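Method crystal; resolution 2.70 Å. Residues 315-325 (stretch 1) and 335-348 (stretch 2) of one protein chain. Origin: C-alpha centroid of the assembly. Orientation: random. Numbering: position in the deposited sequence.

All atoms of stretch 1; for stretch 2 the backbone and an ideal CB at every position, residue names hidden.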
# COMPACT_ATOMS: atom_id res chain seq x y z
N ARG B 315 3.30 34.77 11.52
CA ARG B 315 4.13 35.77 10.84
C ARG B 315 3.30 37.03 10.60
O ARG B 315 2.35 37.02 9.82
CB ARG B 315 4.70 35.23 9.53
CG ARG B 315 5.67 34.07 9.71
CD ARG B 315 6.31 33.67 8.39
NE ARG B 315 7.28 32.59 8.56
CZ ARG B 315 7.26 31.46 7.85
NH1 ARG B 315 6.33 31.27 6.92
NH2 ARG B 315 8.18 30.53 8.07
N VAL B 316 3.68 38.11 11.27
CA VAL B 316 2.87 39.32 11.31
C VAL B 316 3.42 40.43 10.41
O VAL B 316 4.60 40.78 10.50
CB VAL B 316 2.75 39.86 12.75
CG1 VAL B 316 1.68 40.92 12.83
CG2 VAL B 316 2.44 38.72 13.71
N PRO B 317 2.57 40.98 9.52
CA PRO B 317 2.92 42.10 8.64
C PRO B 317 3.50 43.29 9.40
O PRO B 317 2.99 43.65 10.47
CB PRO B 317 1.58 42.47 8.00
CG PRO B 317 0.81 41.20 8.01
CD PRO B 317 1.19 40.50 9.28
N THR B 318 4.54 43.90 8.85
CA THR B 318 5.23 45.00 9.49
C THR B 318 5.55 46.07 8.45
O THR B 318 5.22 45.91 7.27
CB THR B 318 6.53 44.52 10.18
OG1 THR B 318 6.32 43.22 10.73
CG2 THR B 318 6.94 45.46 11.31
N GLY B 319 6.17 47.17 8.87
CA GLY B 319 6.67 48.16 7.95
C GLY B 319 7.94 47.64 7.29
O GLY B 319 8.35 46.51 7.53
N LEU B 320 8.57 48.47 6.47
CA LEU B 320 9.75 48.05 5.74
C LEU B 320 11.01 48.11 6.61
O LEU B 320 11.27 49.12 7.27
CB LEU B 320 9.93 48.90 4.48
CG LEU B 320 8.68 48.99 3.59
CD1 LEU B 320 8.98 49.74 2.30
CD2 LEU B 320 8.11 47.61 3.30
N GLY B 321 11.77 47.02 6.61
CA GLY B 321 12.99 46.92 7.39
C GLY B 321 12.88 46.88 8.91
O GLY B 321 13.48 47.72 9.59
N PRO B 322 12.12 45.91 9.46
CA PRO B 322 12.03 45.78 10.92
C PRO B 322 13.30 45.20 11.54
O PRO B 322 13.36 44.02 11.85
CB PRO B 322 10.84 44.83 11.11
CG PRO B 322 10.85 44.00 9.89
CD PRO B 322 11.34 44.88 8.77
N SER B 323 14.31 46.05 11.70
CA SER B 323 15.63 45.62 12.15
C SER B 323 15.68 45.25 13.64
O SER B 323 16.61 44.57 14.07
CB SER B 323 16.66 46.70 11.86
OG SER B 323 16.21 47.97 12.30
N SER B 324 14.70 45.70 14.42
CA SER B 324 14.73 45.46 15.86
C SER B 324 13.33 45.32 16.46
O SER B 324 12.37 45.94 15.99
CB SER B 324 15.48 46.59 16.57
OG SER B 324 15.62 46.32 17.95
N VAL B 325 13.23 44.51 17.51
CA VAL B 325 11.96 44.32 18.21
C VAL B 325 12.15 44.36 19.72
O VAL B 325 13.24 44.08 20.22
CB VAL B 325 11.29 42.98 17.83
CG1 VAL B 325 10.72 43.04 16.42
CG2 VAL B 325 12.28 41.83 17.97
N UNK B 335 6.82 45.56 19.93
CA UNK B 335 7.07 46.70 19.06
C UNK B 335 8.21 46.42 18.09
O UNK B 335 9.25 45.88 18.48
CB UNK B 335 7.38 47.94 19.89
N UNK B 336 8.00 46.78 16.83
CA UNK B 336 9.01 46.55 15.79
C UNK B 336 9.42 47.84 15.10
O UNK B 336 8.57 48.56 14.56
CB UNK B 336 8.48 45.56 14.75
N UNK B 337 10.72 48.13 15.10
CA UNK B 337 11.24 49.36 14.52
C UNK B 337 11.55 49.21 13.03
O UNK B 337 12.37 48.38 12.63
CB UNK B 337 12.50 49.80 15.27
N UNK B 338 10.89 50.02 12.22
CA UNK B 338 11.01 49.99 10.77
C UNK B 338 11.77 51.19 10.21
O UNK B 338 11.31 52.34 10.29
CB UNK B 338 9.62 49.93 10.14
N UNK B 339 12.95 50.89 9.66
CA UNK B 339 13.91 51.87 9.15
C UNK B 339 13.41 52.65 7.94
O UNK B 339 13.39 53.88 7.95
CB UNK B 339 15.22 51.16 8.78
N UNK B 340 13.02 51.94 6.89
CA UNK B 340 12.63 52.59 5.64
C UNK B 340 11.30 53.31 5.76
O UNK B 340 11.12 54.40 5.22
CB UNK B 340 12.56 51.56 4.51
N UNK B 341 10.36 52.70 6.48
CA UNK B 341 9.05 53.29 6.68
C UNK B 341 9.09 54.35 7.78
O UNK B 341 8.12 55.09 7.98
CB UNK B 341 8.03 52.21 7.02
N UNK B 342 10.22 54.42 8.47
CA UNK B 342 10.43 55.39 9.55
C UNK B 342 9.35 55.33 10.62
O UNK B 342 8.82 56.36 11.03
CB UNK B 342 10.49 56.81 8.97
N UNK B 343 9.02 54.13 11.08
CA UNK B 343 7.94 54.01 12.06
C UNK B 343 8.05 52.79 12.96
O UNK B 343 9.00 52.04 12.87
CB UNK B 343 6.59 53.97 11.33
N UNK B 344 7.06 52.59 13.83
CA UNK B 344 7.06 51.45 14.73
C UNK B 344 5.73 50.70 14.66
O UNK B 344 4.67 51.30 14.83
CB UNK B 344 7.34 51.91 16.16
N UNK B 345 5.80 49.40 14.42
CA UNK B 345 4.61 48.57 14.38
C UNK B 345 4.30 48.00 15.76
O UNK B 345 5.17 47.41 16.41
CB UNK B 345 4.78 47.44 13.36
N UNK B 346 3.06 48.19 16.19
CA UNK B 346 2.60 47.69 17.48
C UNK B 346 1.77 46.43 17.31
O UNK B 346 0.76 46.42 16.59
CB UNK B 346 1.79 48.76 18.21
N UNK B 347 2.20 45.35 17.96
CA UNK B 347 1.57 44.05 17.81
C UNK B 347 0.99 43.53 19.12
O UNK B 347 1.67 43.54 20.15
CB UNK B 347 2.58 43.04 17.26
N UNK B 348 -0.26 43.09 19.08
CA UNK B 348 -0.87 42.43 20.23
C UNK B 348 -0.52 40.95 20.18
O UNK B 348 -0.87 40.25 19.23
CB UNK B 348 -2.39 42.63 20.25

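Position 335 lies in an extended strand, and its CB points sideways with nothing of stretch 1 within 5.5 Å, so size is little restricted. It is Tyr 335, whose ring leads away.

At 336 the ideal CB sits 3.8 Å from both Val 325 CG1 and Thr 318 CG2, a narrow apolar site that suits a small side chain. It is Ala 336.

The CB of 337 lies 3.9 Å from Ser 324 O; small or medium residues would fit. Ala 337 occupies it, Ala 337 N donating to Ser 324 O at 2.9 Å.

The CB of 338 lies 3.4 Å from Leu 320 O, beside the turn at Gly 319. A polar side chain of moderate length could reach along this turn. Asn 338 does so: its OD1 approaches Thr 318 CG2 (3.2 Å) and Pro 322 CB (3.4 Å), while ND2 turns back to its own stretch, to 343 and 345. A CB on Gly 319 would fall 2.4 Å from Asn 338 ND2, so the missing side chain makes room for the amide.

Positions 339 to 341 have helical backbone angles. The sideways CB of 339 permits many residues; Tyr 339 sends its ring away, and its N binds Gly 321 O at 3.2 Å. At 340 the CB points toward stretch 1, 3.7 Å from Leu 320 CB, favouring an apolar residue. Phe 340 meets that contact, and the edge of its ring lies near Gly 321 N.

The CB of 341 points toward stretch 1 and lies 3.8 Å from Leu 320 N, a backbone donor, so a short acceptor is attractive: serine, threonine or aspartate. Ser 341 OG accepts from Leu 320 N at 2.9 Å, nearly straight at 169°.

Position 342 points away with positive phi, which suits asparagine or glycine; it is Asn 342. Nothing of stretch 1 comes within 5.5 Å of the CB of 343, so many side chains would do; it is Asn 343, whose OD1 accepts from Asn 338 ND2 at 2.9 Å. At 344, pointing away, and 346, out of reach, stretch 1 leaves the choice open, and extended backbone angles suit beta-branched residues among others; they are Val 344 and Val 346.

At 345 the ideal CB lies 3.6 Å from Thr 318 CG2 and 4.7 Å from Gly 319 N, so a small residue bearing an acceptor suits. Thr 345 OG1 accepts from Asn 338 ND2 (3.0 Å) and weakly from Gly 319 N (3.5 Å).

The CB of 347, 5.0 Å from Val 316 CG1, leaves room for a branched aliphatic; Ile 347 CG2 reaches Val 316 CG1 at 4.1 Å. Position 348 is out of reach of stretch 1, which does not restrict it; it is Arg 348.

Stretch 2 (335-348) YAANYFSNNVTVIR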
# COMPACT_ATOMS: atom_id res chain seq x y z
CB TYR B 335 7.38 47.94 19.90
CG TYR B 335 6.32 48.26 20.93
CD1 TYR B 335 5.22 49.04 20.60
CD2 TYR B 335 6.43 47.78 22.23
CE1 TYR B 335 4.25 49.32 21.54
CE2 TYR B 335 5.46 48.06 23.17
CZ TYR B 335 4.37 48.84 22.82
OH TYR B 335 3.40 49.12 23.76
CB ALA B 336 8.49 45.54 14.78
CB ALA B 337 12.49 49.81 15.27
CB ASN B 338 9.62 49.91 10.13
CG ASN B 338 8.73 48.88 10.79
OD1 ASN B 338 9.19 47.80 11.17
ND2 ASN B 338 7.46 49.21 10.94
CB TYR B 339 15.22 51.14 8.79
CG TYR B 339 16.27 52.00 8.12
CD1 TYR B 339 16.36 52.09 6.74
CD2 TYR B 339 17.20 52.70 8.88
CE1 TYR B 339 17.33 52.86 6.13
CE2 TYR B 339 18.18 53.48 8.28
CZ TYR B 339 18.24 53.56 6.91
OH TYR B 339 19.21 54.33 6.30
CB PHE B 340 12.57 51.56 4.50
CG PHE B 340 13.90 50.94 4.18
CD1 PHE B 340 14.88 51.67 3.53
CD2 PHE B 340 14.17 49.62 4.51
CE1 PHE B 340 16.11 51.11 3.24
CE2 PHE B 340 15.39 49.05 4.21
CZ PHE B 340 16.36 49.79 3.57
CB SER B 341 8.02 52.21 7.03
OG SER B 341 7.88 51.28 5.97
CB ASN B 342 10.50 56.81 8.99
CG ASN B 342 11.71 57.04 8.10
OD1 ASN B 342 12.82 56.65 8.45
ND2 ASN B 342 11.49 57.66 6.95
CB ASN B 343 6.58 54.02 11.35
CG ASN B 343 6.49 52.99 10.24
OD1 ASN B 343 7.24 52.02 10.21
ND2 ASN B 343 5.56 53.21 9.32
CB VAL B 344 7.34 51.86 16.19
CG1 VAL B 344 7.19 50.66 17.12
CG2 VAL B 344 8.73 52.46 16.32
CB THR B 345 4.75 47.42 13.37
OG1 THR B 345 4.93 47.95 12.05
CG2 THR B 345 3.52 46.52 13.39
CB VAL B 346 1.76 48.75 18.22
CG1 VAL B 346 1.38 48.25 19.61
CG2 VAL B 346 2.53 50.06 18.32
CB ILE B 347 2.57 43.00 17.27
CG1 ILE B 347 3.39 43.59 16.12
CG2 ILE B 347 1.85 41.74 16.83
CD1 ILE B 347 4.48 42.66 15.62
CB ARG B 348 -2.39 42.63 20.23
CG ARG B 348 -3.11 41.93 21.38
CD ARG B 348 -2.77 42.56 22.72
NE ARG B 348 -3.62 42.05 23.79
CZ ARG B 348 -3.28 41.06 24.61
NH1 ARG B 348 -2.10 40.47 24.48
NH2 ARG B 348 -4.12 40.67 25.56
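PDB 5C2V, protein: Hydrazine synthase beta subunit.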